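Local coordinates for protein 4-hydroxybutyrate CoA-transferase (Porphyromonas gingivalis, PDB 3EH7) that probably transfers coenzyme A between carboxylic acids such as acetate and 4-hydroxybutyrate, at residues Gly139-Pro147 against Val290-Val298; Gly354-Ser362 against Val389-Gly397. All coordinates share one frame; numbering follows the deposited sequence.

Both contacts reach the same mixed sheet, in two different regions of it. Contact 1 lies by strand 290-292, near one end of the strand order, where the loop before helix 145-151 meets the segment running on to helix 295-298. Contact 2 joins strands 355-359 and 391-394, next to the last strand, 397-400. Their centres are 27 Å apart and their nearest atoms about 13 Å, so they do not touch. Along the chain they come in series, contact 1 closing before contact 2 opens. Contact 1 ties a segment of the N-terminal family region to one of the C-terminal region; contact 2 is built within the C-terminal region alone.

Contact 1: Gly139-Pro147 against Val290-Val298; sequences GVSCDYSKP and VELYPVDYV
Cys142 reaches across to the turn at Tyr293 and Pro294. Its CB lies 3.9 Å from Leu292 CB, and SG, swung anti to the cysteine's own backbone N (chi1 -173°), settles against the Tyr293-Pro294 peptide, 3.2 Å from Pro294 N. The same sulfur touches the proline ring, with SG 3.6 Å from Pro294 CD. Leu292 extends the apolar patch past the cysteine: its CD1 ends over the backbone of the preceding loop, 3.5 Å from Gly139 O.

At the edge of its ring, Pro294 CB meets Pro147 CG at 3.9 Å, the two rings crossing obliquely. The hydrogen bond between the segments runs from Val295 N, in the first turn of helix 295-298, to Asp143 O at 3.0 Å. It is nearly straight at the hydrogen (170°), although the donor stands above the carbonyl plane. Val295 CG1 also rests against Asp143 O, the acceptor of this bond. The Asp143 carboxylate turns the other way and caps the helix of its own segment: OD1 accepts from Ser145 N, from above the carboxylate plane, and from Ser145 OG on its syn lone pair, two bonds that hold the carboxylate in place.

The contact is thus a buried junction between the turn leading into helix 145-151 and the N-terminus of helix 295-298, where Pro294 is the N-cap, bringing the N- and C-terminal family regions together. Pro110 of helix 109-114 packs against both Pro147 and Val295, while Leu292 also touches Ala271 of the adjacent strand 269-271 and Leu274 of the following strand 273-274.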
loop_
_atom_site.group_PDB
_atom_site.type_symbol
_atom_site.label_atom_id
_atom_site.label_comp_id
_atom_site.label_asym_id
_atom_site.label_seq_id
_atom_site.Cartn_x
_atom_site.Cartn_y
_atom_site.Cartn_z
ATOM N N GLY A 139 -16.010 -25.601 0.353
ATOM C CA GLY A 139 -15.067 -26.315 1.219
ATOM C C GLY A 139 -13.859 -25.445 1.606
ATOM O O GLY A 139 -14.014 -24.325 2.093
ATOM N N VAL A 140 -12.673 -25.969 1.337
ATOM C CA VAL A 140 -11.411 -25.376 1.738
ATOM C C VAL A 140 -10.920 -24.228 0.825
ATOM O O VAL A 140 -9.896 -23.646 1.109
ATOM C CB VAL A 140 -10.264 -26.473 1.806
ATOM C CG1 VAL A 140 -10.591 -27.558 2.825
ATOM C CG2 VAL A 140 -10.019 -27.106 0.442
ATOM N N SER A 141 -11.634 -23.918 -0.262
ATOM C CA SER A 141 -11.210 -22.890 -1.221
ATOM C C SER A 141 -12.313 -21.885 -1.548
ATOM O O SER A 141 -13.104 -22.078 -2.462
ATOM C CB SER A 141 -10.659 -23.550 -2.492
ATOM O OG SER A 141 -9.523 -24.335 -2.162
ATOM N N CYS A 142 -12.360 -20.811 -0.767
ATOM C CA CYS A 142 -13.310 -19.730 -0.965
ATOM C C CYS A 142 -12.610 -18.648 -1.765
ATOM O O CYS A 142 -12.918 -18.452 -2.953
ATOM C CB CYS A 142 -13.835 -19.219 0.380
ATOM S SG CYS A 142 -15.188 -18.000 0.272
ATOM N N ASP A 143 -11.674 -17.942 -1.122
ATOM C CA ASP A 143 -10.689 -17.107 -1.842
ATOM C C ASP A 143 -11.214 -16.327 -3.075
ATOM O O ASP A 143 -12.084 -15.474 -2.937
ATOM C CB ASP A 143 -9.420 -17.948 -2.102
ATOM C CG ASP A 143 -9.695 -19.279 -2.804
ATOM O OD1 ASP A 143 -9.952 -19.274 -4.032
ATOM O OD2 ASP A 143 -9.604 -20.336 -2.134
ATOM N N TYR A 144 -10.680 -16.571 -4.263
ATOM C CA TYR A 144 -11.248 -16.029 -5.483
ATOM C C TYR A 144 -12.085 -17.086 -6.201
ATOM O O TYR A 144 -12.708 -16.794 -7.213
ATOM C CB TYR A 144 -10.144 -15.540 -6.434
ATOM C CG TYR A 144 -9.308 -16.682 -6.988
ATOM C CD1 TYR A 144 -9.671 -17.344 -8.155
ATOM C CD2 TYR A 144 -8.199 -17.146 -6.296
ATOM C CE1 TYR A 144 -8.918 -18.395 -8.632
ATOM C CE2 TYR A 144 -7.446 -18.197 -6.761
ATOM C CZ TYR A 144 -7.804 -18.818 -7.931
ATOM O OH TYR A 144 -7.042 -19.872 -8.378
ATOM N N SER A 145 -12.032 -18.329 -5.717
ATOM C CA SER A 145 -12.713 -19.451 -6.359
ATOM C C SER A 145 -14.210 -19.211 -6.374
ATOM O O SER A 145 -14.875 -19.417 -7.400
ATOM C CB SER A 145 -12.391 -20.768 -5.631
ATOM O OG SER A 145 -10.992 -21.022 -5.554
ATOM N N LYS A 146 -14.752 -18.760 -5.243
ATOM C CA LYS A 146 -16.177 -18.450 -5.149
ATOM C C LYS A 146 -16.567 -17.272 -6.042
ATOM O O LYS A 146 -17.492 -17.415 -6.845
ATOM C CB LYS A 146 -16.593 -18.230 -3.696
ATOM C CG LYS A 146 -17.972 -17.606 -3.467
ATOM C CD LYS A 146 -18.372 -17.795 -2.001
ATOM C CE LYS A 146 -19.771 -17.397 -1.708
ATOM N NZ LYS A 146 -19.897 -15.992 -1.790
ATOM N N PRO A 147 -15.861 -16.125 -5.916
ATOM C CA PRO A 147 -16.089 -15.029 -6.853
ATOM C C PRO A 147 -15.993 -15.457 -8.321
ATOM O O PRO A 147 -16.808 -15.021 -9.113
ATOM C CB PRO A 147 -14.994 -14.038 -6.507
ATOM C CG PRO A 147 -14.724 -14.260 -5.060
ATOM C CD PRO A 147 -15.044 -15.680 -4.763
ATOM N N VAL A 290 -15.422 -22.326 12.381
ATOM C CA VAL A 290 -14.550 -22.036 11.255
ATOM C C VAL A 290 -15.402 -21.402 10.178
ATOM O O VAL A 290 -16.404 -22.000 9.755
ATOM C CB VAL A 290 -13.899 -23.312 10.662
ATOM C CG1 VAL A 290 -13.028 -22.964 9.439
ATOM C CG2 VAL A 290 -13.083 -24.059 11.719
ATOM N N GLU A 291 -15.022 -20.190 9.750
ATOM C CA GLU A 291 -15.766 -19.485 8.745
ATOM C C GLU A 291 -14.835 -18.991 7.647
ATOM O O GLU A 291 -13.865 -18.265 7.916
ATOM C CB GLU A 291 -16.565 -18.322 9.376
ATOM C CG GLU A 291 -17.714 -18.814 10.219
ATOM C CD GLU A 291 -18.535 -17.703 10.870
ATOM O OE1 GLU A 291 -18.148 -16.514 10.797
ATOM O OE2 GLU A 291 -19.543 -18.048 11.520
ATOM N N LEU A 292 -15.104 -19.432 6.415
ATOM C CA LEU A 292 -14.411 -18.884 5.264
ATOM C C LEU A 292 -15.269 -17.836 4.591
ATOM O O LEU A 292 -16.500 -17.975 4.523
ATOM C CB LEU A 292 -14.019 -19.940 4.246
ATOM C CG LEU A 292 -13.012 -21.015 4.664
ATOM C CD1 LEU A 292 -12.269 -21.625 3.462
ATOM C CD2 LEU A 292 -12.049 -20.525 5.771
ATOM N N TYR A 293 -14.593 -16.785 4.112
ATOM C CA TYR A 293 -15.205 -15.731 3.297
ATOM C C TYR A 293 -14.320 -15.491 2.081
ATOM O O TYR A 293 -13.127 -15.825 2.083
ATOM C CB TYR A 293 -15.328 -14.431 4.077
ATOM C CG TYR A 293 -16.122 -14.515 5.349
ATOM C CD1 TYR A 293 -15.544 -14.979 6.524
ATOM C CD2 TYR A 293 -17.466 -14.115 5.378
ATOM C CE1 TYR A 293 -16.279 -15.051 7.695
ATOM C CE2 TYR A 293 -18.210 -14.194 6.517
ATOM C CZ TYR A 293 -17.626 -14.643 7.687
ATOM O OH TYR A 293 -18.408 -14.728 8.839
ATOM N N PRO A 294 -14.890 -14.894 1.032
ATOM C CA PRO A 294 -14.082 -14.578 -0.125
ATOM C C PRO A 294 -12.983 -13.561 0.179
ATOM O O PRO A 294 -13.052 -12.760 1.150
ATOM C CB PRO A 294 -15.097 -14.061 -1.160
ATOM C CG PRO A 294 -16.348 -13.828 -0.429
ATOM C CD PRO A 294 -16.322 -14.631 0.817
ATOM N N VAL A 295 -11.953 -13.609 -0.647
ATOM C CA VAL A 295 -10.732 -12.891 -0.339
ATOM C C VAL A 295 -10.925 -11.356 -0.269
ATOM O O VAL A 295 -10.192 -10.673 0.465
ATOM C CB VAL A 295 -9.579 -13.303 -1.289
ATOM C CG1 VAL A 295 -9.860 -12.828 -2.769
ATOM C CG2 VAL A 295 -8.223 -12.782 -0.732
ATOM N N ASP A 296 -11.917 -10.820 -1.008
ATOM C CA ASP A 296 -12.181 -9.392 -0.978
ATOM C C ASP A 296 -12.764 -8.947 0.350
ATOM O O ASP A 296 -12.803 -7.753 0.626
ATOM C CB ASP A 296 -13.066 -8.930 -2.149
ATOM C CG ASP A 296 -14.405 -9.636 -2.208
ATOM O OD1 ASP A 296 -14.489 -10.849 -1.936
ATOM O OD2 ASP A 296 -15.366 -8.985 -2.604
ATOM N N TYR A 297 -13.223 -9.888 1.175
ATOM C CA TYR A 297 -13.592 -9.581 2.530
ATOM C C TYR A 297 -12.416 -9.801 3.464
ATOM O O TYR A 297 -11.935 -8.848 4.114
ATOM C CB TYR A 297 -14.833 -10.396 2.958
ATOM C CG TYR A 297 -15.261 -10.133 4.380
ATOM C CD1 TYR A 297 -15.983 -8.995 4.710
ATOM C CD2 TYR A 297 -14.920 -11.013 5.402
ATOM C CE1 TYR A 297 -16.370 -8.740 6.018
ATOM C CE2 TYR A 297 -15.309 -10.783 6.694
ATOM C CZ TYR A 297 -16.036 -9.654 7.001
ATOM O OH TYR A 297 -16.385 -9.437 8.285
ATOM N N VAL A 298 -11.883 -11.025 3.488
ATOM C CA VAL A 298 -10.859 -11.399 4.492
ATOM C C VAL A 298 -9.572 -10.587 4.400
ATOM O O VAL A 298 -9.008 -10.186 5.444
ATOM C CB VAL A 298 -10.533 -12.904 4.490
ATOM C CG1 VAL A 298 -9.486 -13.278 5.600
ATOM C CG2 VAL A 298 -11.824 -13.729 4.638
#

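Contact 2: Gly354-Ser362 against Val389-Gly397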
loop_
_atom_site.group_PDB
_atom_site.type_symbol
_atom_site.label_atom_id
_atom_site.label_comp_id
_atom_site.label_asym_id
_atom_site.label_seq_id
_atom_site.Cartn_x
_atom_site.Cartn_y
_atom_site.Cartn_z
ATOM N N GLY A 354 -1.396 -3.107 16.215
ATOM C CA GLY A 354 -1.004 -4.059 15.191
ATOM C C GLY A 354 0.498 -4.127 14.904
ATOM O O GLY A 354 1.230 -3.152 15.127
ATOM N N LYS A 355 0.949 -5.294 14.423
ATOM C CA LYS A 355 2.354 -5.565 14.108
ATOM C C LYS A 355 2.376 -6.412 12.865
ATOM O O LYS A 355 1.555 -7.271 12.748
ATOM C CB LYS A 355 3.009 -6.428 15.198
ATOM C CG LYS A 355 2.864 -5.883 16.600
ATOM C CD LYS A 355 3.733 -6.625 17.626
ATOM C CE LYS A 355 3.282 -6.219 19.007
ATOM N NZ LYS A 355 4.046 -6.832 20.132
ATOM N N SER A 356 3.299 -6.169 11.938
ATOM C CA SER A 356 3.590 -7.147 10.945
ATOM C C SER A 356 5.055 -7.506 11.036
ATOM O O SER A 356 5.932 -6.670 11.342
ATOM C CB SER A 356 3.232 -6.678 9.547
ATOM O OG SER A 356 4.146 -5.760 9.068
ATOM N N ILE A 357 5.293 -8.780 10.774
ATOM C CA ILE A 357 6.600 -9.385 10.877
ATOM C C ILE A 357 6.947 -10.062 9.569
ATOM O O ILE A 357 6.153 -10.829 9.021
ATOM C CB ILE A 357 6.624 -10.464 12.009
ATOM C CG1 ILE A 357 6.257 -9.818 13.342
ATOM C CG2 ILE A 357 7.992 -11.163 12.062
ATOM C CD1 ILE A 357 5.759 -10.780 14.393
HETATM N N MSE A 358 8.126 -9.757 9.066
HETATM C CA MSE A 358 8.753 -10.500 7.969
HETATM C C MSE A 358 9.783 -11.445 8.653
HETATM O O MSE A 358 10.803 -10.996 9.112
HETATM C CB MSE A 358 9.433 -9.550 7.004
HETATM C CG MSE A 358 8.441 -8.644 6.205
HETATM SE SE MSE A 358 7.335 -9.783 5.051
HETATM C CE MSE A 358 5.952 -8.497 4.659
ATOM N N ALA A 359 9.440 -12.723 8.737
ATOM C CA ALA A 359 10.206 -13.758 9.427
ATOM C C ALA A 359 10.898 -14.632 8.382
ATOM O O ALA A 359 10.235 -15.324 7.558
ATOM C CB ALA A 359 9.289 -14.605 10.289
ATOM N N ILE A 360 12.220 -14.568 8.377
ATOM C CA ILE A 360 13.004 -15.211 7.333
ATOM C C ILE A 360 14.292 -15.800 7.899
ATOM O O ILE A 360 14.840 -15.264 8.870
ATOM C CB ILE A 360 13.363 -14.229 6.205
ATOM C CG1 ILE A 360 13.963 -12.942 6.774
ATOM C CG2 ILE A 360 12.118 -13.904 5.396
ATOM C CD1 ILE A 360 14.705 -12.170 5.757
ATOM N N PRO A 361 14.762 -16.913 7.299
ATOM C CA PRO A 361 16.108 -17.386 7.533
ATOM C C PRO A 361 17.064 -16.301 7.053
ATOM O O PRO A 361 16.775 -15.632 6.060
ATOM C CB PRO A 361 16.216 -18.615 6.631
ATOM C CG PRO A 361 14.878 -18.959 6.234
ATOM C CD PRO A 361 14.056 -17.740 6.306
ATOM N N SER A 362 18.176 -16.109 7.741
ATOM C CA SER A 362 19.102 -15.050 7.358
ATOM C C SER A 362 19.830 -15.386 6.050
ATOM O O SER A 362 20.419 -14.495 5.410
ATOM C CB SER A 362 20.106 -14.756 8.477
ATOM O OG SER A 362 21.012 -15.826 8.672
ATOM N N VAL A 389 7.290 -1.555 5.793
ATOM C CA VAL A 389 7.826 -2.708 6.529
ATOM C C VAL A 389 7.878 -2.337 8.016
ATOM O O VAL A 389 8.124 -1.173 8.337
ATOM C CB VAL A 389 9.196 -3.094 5.943
ATOM C CG1 VAL A 389 10.177 -1.887 6.047
ATOM C CG2 VAL A 389 9.755 -4.362 6.633
ATOM N N ASP A 390 7.625 -3.295 8.918
ATOM C CA ASP A 390 7.533 -3.029 10.346
ATOM C C ASP A 390 8.679 -3.809 11.036
ATOM O O ASP A 390 9.811 -3.326 11.043
ATOM C CB ASP A 390 6.120 -3.442 10.781
ATOM C CG ASP A 390 5.800 -3.120 12.207
ATOM O OD1 ASP A 390 6.627 -2.455 12.859
ATOM O OD2 ASP A 390 4.669 -3.517 12.641
ATOM N N TYR A 391 8.416 -5.027 11.524
ATOM C CA TYR A 391 9.434 -5.921 12.080
ATOM C C TYR A 391 10.019 -6.866 11.058
ATOM O O TYR A 391 9.320 -7.389 10.154
ATOM C CB TYR A 391 8.843 -6.798 13.183
ATOM C CG TYR A 391 8.403 -6.081 14.427
ATOM C CD1 TYR A 391 7.094 -5.622 14.550
ATOM C CD2 TYR A 391 9.271 -5.904 15.502
ATOM C CE1 TYR A 391 6.659 -4.966 15.701
ATOM C CE2 TYR A 391 8.852 -5.258 16.680
ATOM C CZ TYR A 391 7.543 -4.799 16.757
ATOM O OH TYR A 391 7.091 -4.173 17.854
ATOM N N VAL A 392 11.308 -7.125 11.214
ATOM C CA VAL A 392 11.980 -8.158 10.452
ATOM C C VAL A 392 12.630 -9.085 11.451
ATOM O O VAL A 392 13.256 -8.626 12.405
ATOM C CB VAL A 392 13.038 -7.568 9.494
ATOM C CG1 VAL A 392 13.841 -8.687 8.812
ATOM C CG2 VAL A 392 12.367 -6.636 8.455
ATOM N N VAL A 393 12.460 -10.389 11.257
ATOM C CA VAL A 393 12.952 -11.382 12.222
ATOM C C VAL A 393 13.747 -12.486 11.541
ATOM O O VAL A 393 13.274 -13.096 10.564
ATOM C CB VAL A 393 11.785 -12.041 13.006
ATOM C CG1 VAL A 393 12.316 -13.080 13.966
ATOM C CG2 VAL A 393 10.941 -10.987 13.760
ATOM N N THR A 394 14.962 -12.717 12.041
ATOM C CA THR A 394 15.768 -13.870 11.649
ATOM C C THR A 394 16.135 -14.697 12.876
ATOM O O THR A 394 15.772 -14.349 13.992
ATOM C CB THR A 394 17.049 -13.463 10.919
ATOM O OG1 THR A 394 17.975 -12.914 11.859
ATOM C CG2 THR A 394 16.761 -12.462 9.791
ATOM N N GLU A 395 16.858 -15.790 12.650
ATOM C CA GLU A 395 17.428 -16.585 13.738
ATOM C C GLU A 395 18.379 -15.773 14.593
ATOM O O GLU A 395 18.682 -16.202 15.682
ATOM C CB GLU A 395 18.153 -17.841 13.220
ATOM C CG GLU A 395 19.467 -17.613 12.410
ATOM C CD GLU A 395 19.246 -17.548 10.887
ATOM O OE1 GLU A 395 18.180 -17.045 10.437
ATOM O OE2 GLU A 395 20.146 -18.001 10.143
ATOM N N TYR A 396 18.854 -14.618 14.110
ATOM C CA TYR A 396 19.800 -13.811 14.894
ATOM C C TYR A 396 19.137 -12.678 15.652
ATOM O O TYR A 396 19.799 -12.012 16.421
ATOM C CB TYR A 396 20.952 -13.292 14.027
ATOM C CG TYR A 396 21.787 -14.428 13.496
ATOM C CD1 TYR A 396 22.730 -15.059 14.299
ATOM C CD2 TYR A 396 21.607 -14.892 12.190
ATOM C CE1 TYR A 396 23.491 -16.148 13.805
ATOM C CE2 TYR A 396 22.345 -15.961 11.688
ATOM C CZ TYR A 396 23.267 -16.586 12.506
ATOM O OH TYR A 396 23.957 -17.634 11.974
ATOM N N GLY A 397 17.832 -12.483 15.472
ATOM C CA GLY A 397 17.100 -11.521 16.297
ATOM C C GLY A 397 16.037 -10.721 15.566
ATOM O O GLY A 397 15.577 -11.091 14.494
HETATM O O HOH W 1 3.880 -2.385 14.939
HETATM O O HOH W 2 7.091 -6.184 8.453
#
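Two neighbouring parallel strands of the mixed sheet, 355-359 and 391-394, meet here, Ile357 pairing with Tyr391, Met358 with Val392 and Ala359 with Val393. The backbone ladder alternates in direction: Tyr391 N gives to Ser356 O, Met358 N to Tyr391 O at 2.9 Å, Val393 N to Met358 O, and Ile360 N to Val393 O. Just before the ladder, Asp390 takes over with its side chain. Its CG lies anti to the backbone N (chi1 -175°), which brings OD2 to Ser356 N at 3.1 Å, the donor on the anti side of the carboxylate. One water donates to that OD2 and to Gly354 O; a second water accepts from Asp390 N and donates to Tyr391 O.

In this doubly wound part of the sheet, helix 197-208 covers the face bearing Ala359 and Val393, and helix 341-350 the face bearing Met358. On the first face Ile357 CG2 presses on Val393 CG2 at 3.4 Å, closer than ordinary carbon contact, and Ile357 CG1 meets Tyr391 CB. The Tyr391 ring takes Ser356 O at its edge, in plane, while the extended Lys355 chain runs past the ring, with CD 3.9 Å from Tyr391 CE1, and its NZ hydrogen-bonds to Leu209 O.

Past the ladder, Glu395 grips Ser362 twice. OE1 accepts from Ser362 N at 2.9 Å on its syn side, and OE2 accepts from Ser362 OG at 2.8 Å from well above the carboxylate plane. That hydroxyl also sits in plane at the edge of the Tyr396 ring, 3.3 Å from Tyr396 CE2. Thr394 OG1 accepts from Tyr396 N in an ST turn and is itself hydrogen-bonded to the carbonyl of Ile416.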